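Local coordinates for protein type I site-specific restriction-modification system, R (Restriction) subunit (Vibrio vulnificus, PDB 3H1T) that probably serves as the ATP-driven motor and DNA-cleaving subunit of a type I restriction enzyme, represented here by its N-terminal fragment with two helicase-like domains, at residues K198-G210 / T349-L362. Residues are numbered along the deposited sequence; the frame is centred on the assembly and turned at random.
Sequences KKRSLITMATGTG and TYRYFGNPIYTYSL
In the first of two helicase-like domains, strand 200-205, which leads into the P-loop of the Walker A motif (ATGTGKT), pairs in parallel with strand 358-360 at the border of a seven-stranded sheet. Thr204 is gripped through both backbone polar atoms: its N donates to Tyr358 O (3.1 Å), and its O receives Tyr360 N. Two residues on, Ala206 N donates to Tyr360 O (2.9 Å). At the other end Ile357 N reaches Leu202 O (2.8 Å), while water 1 joins Leu202 N to the carbonyl oxygens of Phe353 and Asn355.

Helix 347-352 covers the sheet face that carries Leu202 and Thr204. With CG anti to its backbone N (chi1 -171°), Leu202 lays CD2 over the centre of the Tyr350 ring, a CH-pi contact 3.7 Å from the centroid. Tyr350 OH lies 2.9 Å from Thr204 OG1 and hydrogen-bonds to Thr340 O; water 2 links Thr204 OG1 to Thr359 OG1. On the other face, Ile203 CG1 packs against Ile357 CD1 at 3.8 Å.

Where the strand begins, Arg200 bends at chi2 and chi3 and spreads its guanidinium over the Tyr352 ring, planes 26° apart and CZ 3.6 Å from the centroid. This cation-pi stack joins the start of strand 200-205 to the last turn of helix 347-352, and Gln334 holds the tyrosine hydroxyl. Backbone pairing thus runs from Leu202 to Ala206, into the first residue of the P-loop, and the polar atoms of buried Thr204 are satisfied by backbone, tyrosine and water.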
loop_
_atom_site.group_PDB
_atom_site.type_symbol
_atom_site.label_atom_id
_atom_site.label_comp_id
_atom_site.label_asym_id
_atom_site.label_seq_id
_atom_site.Cartn_x
_atom_site.Cartn_y
_atom_site.Cartn_z
ATOM N N LYS A 198 -21.941 8.451 -4.071
ATOM C CA LYS A 198 -21.715 7.057 -3.699
ATOM C C LYS A 198 -21.459 7.055 -2.204
ATOM O O LYS A 198 -20.368 7.413 -1.751
ATOM C CB LYS A 198 -20.500 6.490 -4.446
ATOM C CG LYS A 198 -20.844 5.859 -5.773
ATOM C CD LYS A 198 -19.691 5.893 -6.773
ATOM C CE LYS A 198 -20.146 6.583 -8.051
ATOM N NZ LYS A 198 -21.631 6.460 -8.173
ATOM N N LYS A 199 -22.466 6.665 -1.438
ATOM C CA LYS A 199 -22.367 6.642 0.009
ATOM C C LYS A 199 -21.573 5.468 0.573
ATOM O O LYS A 199 -21.539 5.272 1.783
ATOM C CB LYS A 199 -23.787 6.664 0.606
ATOM C CG LYS A 199 -24.503 8.012 0.482
ATOM C CD LYS A 199 -25.998 7.835 0.304
ATOM C CE LYS A 199 -26.322 7.297 -1.085
ATOM N NZ LYS A 199 -27.792 7.072 -1.302
ATOM N N ARG A 200 -20.888 4.707 -0.271
ATOM C CA ARG A 200 -20.170 3.543 0.243
ATOM C C ARG A 200 -19.043 3.148 -0.735
ATOM O O ARG A 200 -19.326 2.526 -1.761
ATOM C CB ARG A 200 -21.208 2.400 0.391
ATOM C CG ARG A 200 -21.005 1.359 1.519
ATOM C CD ARG A 200 -21.630 1.767 2.880
ATOM N NE ARG A 200 -23.058 1.444 3.064
ATOM C CZ ARG A 200 -23.589 0.214 3.065
ATOM N NH1 ARG A 200 -22.827 -0.856 2.876
ATOM N NH2 ARG A 200 -24.892 0.050 3.291
ATOM N N SER A 201 -17.785 3.496 -0.448
ATOM C CA SER A 201 -16.674 3.144 -1.357
ATOM C C SER A 201 -15.518 2.359 -0.722
ATOM O O SER A 201 -15.192 2.542 0.455
ATOM C CB SER A 201 -16.053 4.393 -2.001
ATOM O OG SER A 201 -17.014 5.357 -2.384
ATOM N N LEU A 202 -14.872 1.513 -1.518
ATOM C CA LEU A 202 -13.751 0.721 -1.017
ATOM C C LEU A 202 -12.429 0.993 -1.759
ATOM O O LEU A 202 -12.411 1.221 -2.975
ATOM C CB LEU A 202 -14.087 -0.772 -1.105
ATOM C CG LEU A 202 -13.096 -1.726 -0.431
ATOM C CD1 LEU A 202 -12.941 -1.346 1.051
ATOM C CD2 LEU A 202 -13.596 -3.168 -0.578
ATOM N N ILE A 203 -11.328 0.978 -1.007
ATOM C CA ILE A 203 -9.993 1.186 -1.554
ATOM C C ILE A 203 -9.100 0.081 -1.014
ATOM O O ILE A 203 -9.043 -0.129 0.191
ATOM C CB ILE A 203 -9.383 2.513 -1.092
ATOM C CG1 ILE A 203 -10.342 3.661 -1.384
ATOM C CG2 ILE A 203 -8.064 2.734 -1.794
ATOM C CD1 ILE A 203 -9.967 4.954 -0.714
ATOM N N THR A 204 -8.415 -0.628 -1.900
ATOM C CA THR A 204 -7.514 -1.689 -1.483
ATOM C C THR A 204 -6.078 -1.261 -1.762
ATOM O O THR A 204 -5.713 -0.945 -2.896
ATOM C CB THR A 204 -7.788 -3.005 -2.233
ATOM O OG1 THR A 204 -9.169 -3.345 -2.105
ATOM C CG2 THR A 204 -6.938 -4.130 -1.653
HETATM N N MSE A 205 -5.272 -1.238 -0.711
HETATM C CA MSE A 205 -3.878 -0.853 -0.830
HETATM C C MSE A 205 -3.032 -1.794 0.016
HETATM O O MSE A 205 -3.346 -2.040 1.180
HETATM C CB MSE A 205 -3.675 0.586 -0.347
HETATM C CG MSE A 205 -4.214 1.691 -1.263
HETATM SE SE MSE A 205 -3.972 3.470 -0.483
HETATM C CE MSE A 205 -2.194 3.831 -1.115
ATOM N N ALA A 206 -1.968 -2.328 -0.569
ATOM C CA ALA A 206 -1.077 -3.225 0.150
ATOM C C ALA A 206 -0.516 -2.486 1.367
ATOM O O ALA A 206 -0.265 -1.280 1.320
ATOM C CB ALA A 206 0.044 -3.674 -0.760
ATOM N N THR A 207 -0.338 -3.209 2.465
ATOM C CA THR A 207 0.184 -2.603 3.675
ATOM C C THR A 207 1.538 -1.931 3.446
ATOM O O THR A 207 2.423 -2.483 2.788
ATOM C CB THR A 207 0.299 -3.654 4.803
ATOM O OG1 THR A 207 1.089 -3.128 5.874
ATOM C CG2 THR A 207 0.937 -4.914 4.299
ATOM N N GLY A 208 1.687 -0.725 3.978
ATOM C CA GLY A 208 2.935 -0.006 3.822
ATOM C C GLY A 208 2.997 0.851 2.577
ATOM O O GLY A 208 4.073 1.245 2.150
ATOM N N THR A 209 1.851 1.162 1.994
ATOM C CA THR A 209 1.847 1.983 0.796
ATOM C C THR A 209 1.292 3.398 0.987
ATOM O O THR A 209 1.281 4.185 0.045
ATOM C CB THR A 209 1.096 1.273 -0.369
ATOM O OG1 THR A 209 -0.210 0.854 0.055
ATOM C CG2 THR A 209 1.868 0.063 -0.813
ATOM N N GLY A 210 0.828 3.723 2.191
ATOM C CA GLY A 210 0.324 5.063 2.453
ATOM C C GLY A 210 -1.166 5.284 2.608
ATOM O O GLY A 210 -1.678 6.337 2.222
ATOM N N THR A 349 -16.717 -7.881 3.347
ATOM C CA THR A 349 -16.217 -6.531 3.204
ATOM C C THR A 349 -16.528 -5.988 1.826
ATOM O O THR A 349 -16.980 -4.854 1.696
ATOM C CB THR A 349 -14.709 -6.478 3.432
ATOM O OG1 THR A 349 -14.467 -6.562 4.838
ATOM C CG2 THR A 349 -14.129 -5.170 2.898
ATOM N N TYR A 350 -16.285 -6.797 0.798
ATOM C CA TYR A 350 -16.547 -6.373 -0.570
ATOM C C TYR A 350 -18.027 -6.339 -0.891
ATOM O O TYR A 350 -18.431 -5.748 -1.890
ATOM C CB TYR A 350 -15.793 -7.265 -1.548
ATOM C CG TYR A 350 -14.298 -7.003 -1.513
ATOM C CD1 TYR A 350 -13.536 -7.317 -0.378
ATOM C CD2 TYR A 350 -13.661 -6.352 -2.572
ATOM C CE1 TYR A 350 -12.182 -6.982 -0.302
ATOM C CE2 TYR A 350 -12.322 -6.005 -2.499
ATOM C CZ TYR A 350 -11.585 -6.317 -1.367
ATOM O OH TYR A 350 -10.269 -5.935 -1.309
ATOM N N ARG A 351 -18.833 -6.968 -0.033
ATOM C CA ARG A 351 -20.286 -6.984 -0.199
ATOM C C ARG A 351 -20.880 -5.714 0.401
ATOM O O ARG A 351 -21.788 -5.109 -0.158
ATOM C CB ARG A 351 -20.891 -8.213 0.487
ATOM C CG ARG A 351 -20.732 -9.501 -0.307
ATOM C CD ARG A 351 -20.995 -10.743 0.528
ATOM N NE ARG A 351 -20.907 -11.967 -0.257
ATOM C CZ ARG A 351 -20.432 -13.116 0.208
ATOM N NH1 ARG A 351 -20.001 -13.186 1.466
ATOM N NH2 ARG A 351 -20.383 -14.195 -0.581
ATOM N N TYR A 352 -20.364 -5.309 1.550
ATOM C CA TYR A 352 -20.858 -4.103 2.195
ATOM C C TYR A 352 -20.395 -2.829 1.488
ATOM O O TYR A 352 -21.206 -1.955 1.200
ATOM C CB TYR A 352 -20.427 -4.081 3.664
ATOM C CG TYR A 352 -20.968 -2.914 4.452
ATOM C CD1 TYR A 352 -20.306 -1.684 4.465
ATOM C CD2 TYR A 352 -22.152 -3.034 5.182
ATOM C CE1 TYR A 352 -20.816 -0.599 5.189
ATOM C CE2 TYR A 352 -22.674 -1.963 5.905
ATOM C CZ TYR A 352 -22.011 -0.751 5.905
ATOM O OH TYR A 352 -22.567 0.308 6.589
ATOM N N PHE A 353 -19.100 -2.724 1.180
ATOM C CA PHE A 353 -18.581 -1.527 0.518
ATOM C C PHE A 353 -18.599 -1.598 -1.000
ATOM O O PHE A 353 -18.477 -0.580 -1.671
ATOM C CB PHE A 353 -17.157 -1.224 0.995
ATOM C CG PHE A 353 -17.071 -0.834 2.439
ATOM C CD1 PHE A 353 -17.443 0.444 2.858
ATOM C CD2 PHE A 353 -16.596 -1.739 3.389
ATOM C CE1 PHE A 353 -17.337 0.817 4.210
ATOM C CE2 PHE A 353 -16.487 -1.381 4.737
ATOM C CZ PHE A 353 -16.858 -0.098 5.147
ATOM N N GLY A 354 -18.748 -2.795 -1.544
ATOM C CA GLY A 354 -18.776 -2.935 -2.986
ATOM C C GLY A 354 -17.386 -3.099 -3.567
ATOM O O GLY A 354 -16.404 -3.163 -2.829
ATOM N N ASN A 355 -17.284 -3.169 -4.888
ATOM C CA ASN A 355 -15.982 -3.328 -5.499
ATOM C C ASN A 355 -15.130 -2.081 -5.352
ATOM O O ASN A 355 -15.626 -0.955 -5.440
ATOM C CB ASN A 355 -16.123 -3.709 -6.961
ATOM C CG ASN A 355 -16.613 -5.127 -7.130
ATOM O OD1 ASN A 355 -16.205 -6.032 -6.386
ATOM N ND2 ASN A 355 -17.473 -5.341 -8.117
ATOM N N PRO A 356 -13.828 -2.278 -5.115
ATOM C CA PRO A 356 -12.854 -1.199 -4.936
ATOM C C PRO A 356 -12.802 -0.184 -6.075
ATOM O O PRO A 356 -12.927 -0.544 -7.243
ATOM C CB PRO A 356 -11.537 -1.960 -4.758
ATOM C CG PRO A 356 -11.753 -3.218 -5.584
ATOM C CD PRO A 356 -13.158 -3.593 -5.192
ATOM N N ILE A 357 -12.633 1.088 -5.724
ATOM C CA ILE A 357 -12.539 2.147 -6.727
ATOM C C ILE A 357 -11.103 2.202 -7.259
ATOM O O ILE A 357 -10.822 2.784 -8.304
ATOM C CB ILE A 357 -12.994 3.513 -6.129
ATOM C CG1 ILE A 357 -12.225 3.855 -4.854
ATOM C CG2 ILE A 357 -14.468 3.437 -5.780
ATOM C CD1 ILE A 357 -10.884 4.460 -5.084
ATOM N N TYR A 358 -10.207 1.554 -6.519
ATOM C CA TYR A 358 -8.803 1.468 -6.869
ATOM C C TYR A 358 -8.113 0.385 -6.040
ATOM O O TYR A 358 -8.458 0.162 -4.875
ATOM C CB TYR A 358 -8.109 2.815 -6.635
ATOM C CG TYR A 358 -6.668 2.845 -7.088
ATOM C CD1 TYR A 358 -6.333 2.600 -8.417
ATOM C CD2 TYR A 358 -5.639 3.104 -6.191
ATOM C CE1 TYR A 358 -5.003 2.625 -8.844
ATOM C CE2 TYR A 358 -4.305 3.124 -6.602
ATOM C CZ TYR A 358 -3.995 2.887 -7.932
ATOM O OH TYR A 358 -2.688 2.932 -8.349
ATOM N N THR A 359 -7.154 -0.292 -6.667
ATOM C CA THR A 359 -6.377 -1.330 -6.017
ATOM C C THR A 359 -4.894 -1.121 -6.304
ATOM O O THR A 359 -4.490 -1.028 -7.456
ATOM C CB THR A 359 -6.722 -2.758 -6.537
ATOM O OG1 THR A 359 -8.063 -3.110 -6.182
ATOM C CG2 THR A 359 -5.766 -3.775 -5.928
ATOM N N TYR A 360 -4.084 -1.023 -5.253
ATOM C CA TYR A 360 -2.638 -0.899 -5.407
ATOM C C TYR A 360 -2.088 -2.131 -4.711
ATOM O O TYR A 360 -2.013 -2.168 -3.485
ATOM C CB TYR A 360 -2.085 0.369 -4.745
ATOM C CG TYR A 360 -0.636 0.627 -5.119
ATOM C CD1 TYR A 360 -0.279 0.948 -6.430
ATOM C CD2 TYR A 360 0.388 0.478 -4.183
ATOM C CE1 TYR A 360 1.067 1.117 -6.796
ATOM C CE2 TYR A 360 1.727 0.643 -4.539
ATOM C CZ TYR A 360 2.062 0.959 -5.847
ATOM O OH TYR A 360 3.381 1.097 -6.205
ATOM N N SER A 361 -1.694 -3.136 -5.492
ATOM C CA SER A 361 -1.197 -4.402 -4.960
ATOM C C SER A 361 0.236 -4.419 -4.466
ATOM O O SER A 361 0.961 -3.437 -4.566
ATOM C CB SER A 361 -1.365 -5.510 -6.003
ATOM O OG SER A 361 -0.470 -5.357 -7.087
ATOM N N LEU A 362 0.621 -5.567 -3.921
ATOM C CA LEU A 362 1.977 -5.779 -3.437
ATOM C C LEU A 362 2.825 -5.899 -4.693
ATOM O O LEU A 362 3.960 -5.433 -4.751
ATOM C CB LEU A 362 2.039 -7.071 -2.616
ATOM C CG LEU A 362 3.426 -7.593 -2.233
ATOM C CD1 LEU A 362 4.228 -6.487 -1.588
ATOM C CD2 LEU A 362 3.288 -8.771 -1.278
HETATM O O HOH W 1 -16.560 0.815 -3.707
HETATM O O HOH W 2 -8.852 -5.099 -4.236
#